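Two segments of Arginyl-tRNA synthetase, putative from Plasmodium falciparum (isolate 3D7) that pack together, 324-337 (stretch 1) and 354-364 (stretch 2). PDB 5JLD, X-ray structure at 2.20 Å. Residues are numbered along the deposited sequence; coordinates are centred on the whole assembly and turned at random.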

# COMPACT_ATOMS: atom_id res chain seq x y z
N TYR A 324 3.13 -14.80 25.71
CA TYR A 324 2.59 -14.81 24.35
C TYR A 324 2.87 -13.51 23.57
O TYR A 324 2.51 -13.40 22.39
N ASP A 325 3.55 -12.55 24.19
CA ASP A 325 3.96 -11.33 23.49
C ASP A 325 5.45 -11.33 23.16
O ASP A 325 5.96 -10.38 22.56
N SER A 326 6.14 -12.41 23.54
CA SER A 326 7.60 -12.49 23.40
C SER A 326 8.02 -12.63 21.94
O SER A 326 9.03 -12.05 21.50
N THR A 327 7.24 -13.37 21.16
CA THR A 327 7.56 -13.53 19.74
C THR A 327 7.52 -12.20 18.96
O THR A 327 8.40 -11.95 18.13
N ASP A 328 6.54 -11.34 19.21
CA ASP A 328 6.46 -10.08 18.43
C ASP A 328 7.65 -9.17 18.75
O ASP A 328 8.31 -8.60 17.86
N VAL A 329 7.96 -9.10 20.04
CA VAL A 329 9.09 -8.31 20.52
C VAL A 329 10.40 -8.84 19.91
O VAL A 329 11.21 -8.05 19.43
N ALA A 330 10.57 -10.16 19.91
CA ALA A 330 11.78 -10.76 19.33
C ALA A 330 11.86 -10.48 17.84
O ALA A 330 12.93 -10.20 17.32
N ALA A 331 10.73 -10.58 17.14
CA ALA A 331 10.76 -10.34 15.71
C ALA A 331 11.20 -8.90 15.44
O ALA A 331 12.01 -8.66 14.53
N LEU A 332 10.69 -7.94 16.22
CA LEU A 332 11.10 -6.55 15.95
C LEU A 332 12.59 -6.35 16.31
O LEU A 332 13.32 -5.67 15.58
N TYR A 333 13.02 -6.96 17.41
CA TYR A 333 14.46 -7.02 17.75
C TYR A 333 15.31 -7.50 16.56
O TYR A 333 16.34 -6.89 16.21
N TYR A 334 14.87 -8.59 15.95
CA TYR A 334 15.57 -9.20 14.83
C TYR A 334 15.60 -8.26 13.63
O TYR A 334 16.64 -8.05 13.03
N ARG A 335 14.45 -7.69 13.29
CA ARG A 335 14.35 -6.81 12.12
C ARG A 335 15.23 -5.57 12.29
O ARG A 335 15.88 -5.12 11.35
N LEU A 336 15.29 -5.06 13.52
CA LEU A 336 16.05 -3.83 13.76
C LEU A 336 17.56 -4.06 13.84
O LEU A 336 18.35 -3.27 13.28
N THR A 337 17.97 -5.12 14.54
CA THR A 337 19.40 -5.35 14.78
C THR A 337 20.06 -6.21 13.70
O THR A 337 21.23 -6.03 13.39
N THR A 354 -3.43 -1.19 19.13
CA THR A 354 -2.93 -0.92 20.47
C THR A 354 -1.77 -1.85 20.80
O THR A 354 -0.67 -1.40 21.20
N HIS A 355 -2.00 -3.15 20.56
CA HIS A 355 -0.97 -4.16 20.78
C HIS A 355 0.33 -3.71 20.13
O HIS A 355 1.35 -3.57 20.82
N PHE A 356 0.28 -3.36 18.84
CA PHE A 356 1.54 -3.06 18.17
C PHE A 356 2.09 -1.71 18.64
O PHE A 356 3.31 -1.54 18.76
N GLU A 357 1.19 -0.79 18.98
CA GLU A 357 1.65 0.48 19.50
C GLU A 357 2.38 0.20 20.81
O GLU A 357 3.46 0.75 21.07
N THR A 358 1.84 -0.73 21.59
CA THR A 358 2.48 -1.07 22.87
C THR A 358 3.84 -1.70 22.61
O THR A 358 4.79 -1.53 23.38
N ILE A 359 3.97 -2.42 21.50
CA ILE A 359 5.27 -3.00 21.19
C ILE A 359 6.23 -1.88 20.80
O ILE A 359 7.39 -1.87 21.25
N PHE A 360 5.74 -0.90 20.03
CA PHE A 360 6.66 0.11 19.49
C PHE A 360 7.21 0.93 20.65
O PHE A 360 8.41 1.17 20.76
N ASP A 361 6.29 1.31 21.55
CA ASP A 361 6.64 1.99 22.78
C ASP A 361 7.75 1.26 23.57
O ASP A 361 8.64 1.89 24.13
N LEU A 362 7.71 -0.08 23.60
CA LEU A 362 8.79 -0.79 24.31
C LEU A 362 10.10 -0.69 23.53
O LEU A 362 11.17 -0.41 24.10
N ILE A 363 10.00 -0.87 22.22
CA ILE A 363 11.19 -1.00 21.38
C ILE A 363 11.93 0.34 21.31
O ILE A 363 13.16 0.41 21.19
N LYS A 364 11.16 1.42 21.40
CA LYS A 364 11.72 2.76 21.36
C LYS A 364 12.52 3.06 22.63
O LYS A 364 13.37 3.94 22.65

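Packing of helix 326-337 against helix 354-364 in the arginyl-tRNA synthetase. The two axes come within 10.5 Å and their N-to-C directions differ by 51°; the backbones are nearest at Val329 and Ile359, whose CA atoms lie 6.6 Å apart. Together the stretches bury 454 Å², mostly with aliphatic side chains, and a polar clasp closes one end. Leu332 (chi1 t, chi2 p) points toward the second helix as a bump that touches three of its residues. Leu332 CD2 sits in a hollow formed by Ile359, Phe360 and Ile363, 3.8 Å from Ile359 CG2, 3.9 Å from Phe360 CD1 and 3.7 Å from Ile363 CG1. The Phe360 CA-to-CB bond points away from the first helix, but chi1 m brings the ring back, so that its edge forms one wall of this hollow. Ile363 is the answering bump, with the largest covered area of any residue here, 71 Å². Its chi1 of -100° lies between wells, and its branches reach three residues of the first helix: Ile363 CG1 meets Leu332, Ile363 CD1 lies 4.0 Å from Val329 CG1, and Ile363 CG2 lies 3.6 Å from Leu336 CD1. The Val329 CA-to-CB bond points sideways to the second helix, yet with chi1 t Val329 CG1 also lies 4.1 Å from Leu362 CD2. Ile359 (chi1 m, chi2 t) points toward the first helix and spans the apolar and polar parts of the contact: while CG2 meets Leu332, Ile359 CD1 extends to 3.5 Å from Asp328 CB. Beyond it His355 (chi1 t) donates a hydrogen bond from NE2 to Asp328 OD2, 2.7 Å long with an N-H...O angle of 160°. Asp328 and Asp325, both chi1 m, approach the edge of the imidazole near its plane; Asp325 OD1 lies 3.1 Å from His355 CE1, while Asp325 OD2 is hydrogen-bonded elsewhere in the structure. Ala330 points away from the contact.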

# COMPACT_ATOMS: atom_id res chain seq x y z
CB TYR A 324 1.09 -15.13 24.34
CG TYR A 324 0.14 -14.25 25.14
CD1 TYR A 324 -0.10 -12.92 24.78
CD2 TYR A 324 -0.59 -14.78 26.21
CE1 TYR A 324 -1.00 -12.13 25.51
CE2 TYR A 324 -1.48 -14.01 26.94
CZ TYR A 324 -1.69 -12.68 26.58
OH TYR A 324 -2.58 -11.91 27.30
CB ASP A 325 3.59 -10.10 24.34
CG ASP A 325 2.10 -9.90 24.45
OD1 ASP A 325 1.44 -9.96 23.39
OD2 ASP A 325 1.57 -9.72 25.57
CB SER A 326 8.15 -13.66 24.22
OG SER A 326 7.53 -14.89 23.86
CB THR A 327 6.60 -14.53 19.05
OG1 THR A 327 6.79 -15.84 19.63
CG2 THR A 327 6.87 -14.61 17.55
CB ASP A 328 5.15 -9.36 18.69
CG ASP A 328 3.95 -10.08 18.09
OD1 ASP A 328 4.13 -10.85 17.12
OD2 ASP A 328 2.83 -9.86 18.58
CB VAL A 329 9.15 -8.32 22.07
CG1 VAL A 329 10.39 -7.59 22.56
CG2 VAL A 329 7.88 -7.68 22.64
CB ALA A 330 11.83 -12.30 19.59
CB ALA A 331 9.40 -10.62 15.06
CB LEU A 332 10.21 -5.56 16.70
CG LEU A 332 10.28 -4.08 16.27
CD1 LEU A 332 10.42 -3.89 14.75
CD2 LEU A 332 9.03 -3.38 16.77
CB TYR A 333 14.71 -7.96 18.94
CG TYR A 333 16.16 -8.41 19.04
CD1 TYR A 333 17.11 -7.61 19.66
CD2 TYR A 333 16.58 -9.61 18.48
CE1 TYR A 333 18.44 -8.00 19.73
CE2 TYR A 333 17.90 -10.01 18.54
CZ TYR A 333 18.82 -9.21 19.18
OH TYR A 333 20.13 -9.61 19.24
CB TYR A 334 14.93 -10.54 14.45
CG TYR A 334 15.53 -11.19 13.21
CD1 TYR A 334 16.68 -11.96 13.28
CD2 TYR A 334 14.94 -11.01 11.95
CE1 TYR A 334 17.23 -12.56 12.13
CE2 TYR A 334 15.47 -11.59 10.82
CZ TYR A 334 16.62 -12.35 10.91
OH TYR A 334 17.12 -12.91 9.76
CB ARG A 335 12.88 -6.43 11.87
CG ARG A 335 12.06 -7.66 11.51
CD ARG A 335 10.56 -7.49 11.67
NE ARG A 335 9.89 -8.67 11.14
CZ ARG A 335 8.57 -8.87 11.10
NH1 ARG A 335 7.71 -7.95 11.55
NH2 ARG A 335 8.11 -10.00 10.59
CB LEU A 336 15.55 -3.16 15.04
CG LEU A 336 14.18 -2.49 14.91
CD1 LEU A 336 13.71 -2.04 16.27
CD2 LEU A 336 14.24 -1.31 13.95
CB THR A 337 19.65 -6.00 16.17
OG1 THR A 337 19.11 -7.33 16.19
CG2 THR A 337 19.00 -5.18 17.29
CB THR A 354 -4.06 -1.08 21.51
OG1 THR A 354 -5.20 -0.32 21.09
CG2 THR A 354 -3.62 -0.64 22.89
CB HIS A 355 -1.43 -5.51 20.24
CG HIS A 355 -0.36 -6.55 20.20
ND1 HIS A 355 0.01 -7.28 21.32
CD2 HIS A 355 0.42 -6.99 19.18
CE1 HIS A 355 0.97 -8.12 20.98
NE2 HIS A 355 1.23 -7.97 19.69
CB PHE A 356 1.41 -3.13 16.63
CG PHE A 356 1.43 -4.53 16.12
CD1 PHE A 356 2.63 -5.25 16.04
CD2 PHE A 356 0.24 -5.18 15.78
CE1 PHE A 356 2.66 -6.57 15.60
CE2 PHE A 356 0.26 -6.51 15.34
CZ PHE A 356 1.46 -7.21 15.25
CB GLU A 357 0.49 1.47 19.68
CG GLU A 357 0.05 2.09 18.36
CD GLU A 357 -0.84 3.30 18.53
OE1 GLU A 357 -1.81 3.23 19.32
OE2 GLU A 357 -0.56 4.34 17.88
CB THR A 358 1.64 -2.02 23.74
OG1 THR A 358 0.31 -1.50 23.91
CG2 THR A 358 2.29 -2.18 25.12
CB ILE A 359 5.16 -4.07 20.09
CG1 ILE A 359 4.53 -5.34 20.68
CG2 ILE A 359 6.56 -4.40 19.51
CD1 ILE A 359 3.91 -6.25 19.66
CB PHE A 360 5.95 1.02 18.48
CG PHE A 360 5.48 0.31 17.24
CD1 PHE A 360 5.96 -0.96 16.90
CD2 PHE A 360 4.55 0.93 16.40
CE1 PHE A 360 5.51 -1.61 15.76
CE2 PHE A 360 4.10 0.29 15.24
CZ PHE A 360 4.59 -0.98 14.92
CB ASP A 361 5.38 2.17 23.65
CG ASP A 361 5.64 2.99 24.90
OD1 ASP A 361 5.85 4.21 24.79
OD2 ASP A 361 5.63 2.40 26.01
CB LEU A 362 8.43 -2.26 24.55
CG LEU A 362 9.58 -3.18 25.00
CD1 LEU A 362 10.17 -2.74 26.35
CD2 LEU A 362 9.12 -4.64 25.04
CB ILE A 363 10.81 -1.51 19.97
CG1 ILE A 363 11.08 -3.02 19.82
CG2 ILE A 363 11.56 -0.75 18.89
CD1 ILE A 363 10.45 -3.92 20.89
CB LYS A 364 10.58 3.77 21.16
CG LYS A 364 10.56 4.49 19.82
CD LYS A 364 11.24 3.72 18.69
CE LYS A 364 11.16 4.54 17.40
NZ LYS A 364 12.15 4.19 16.33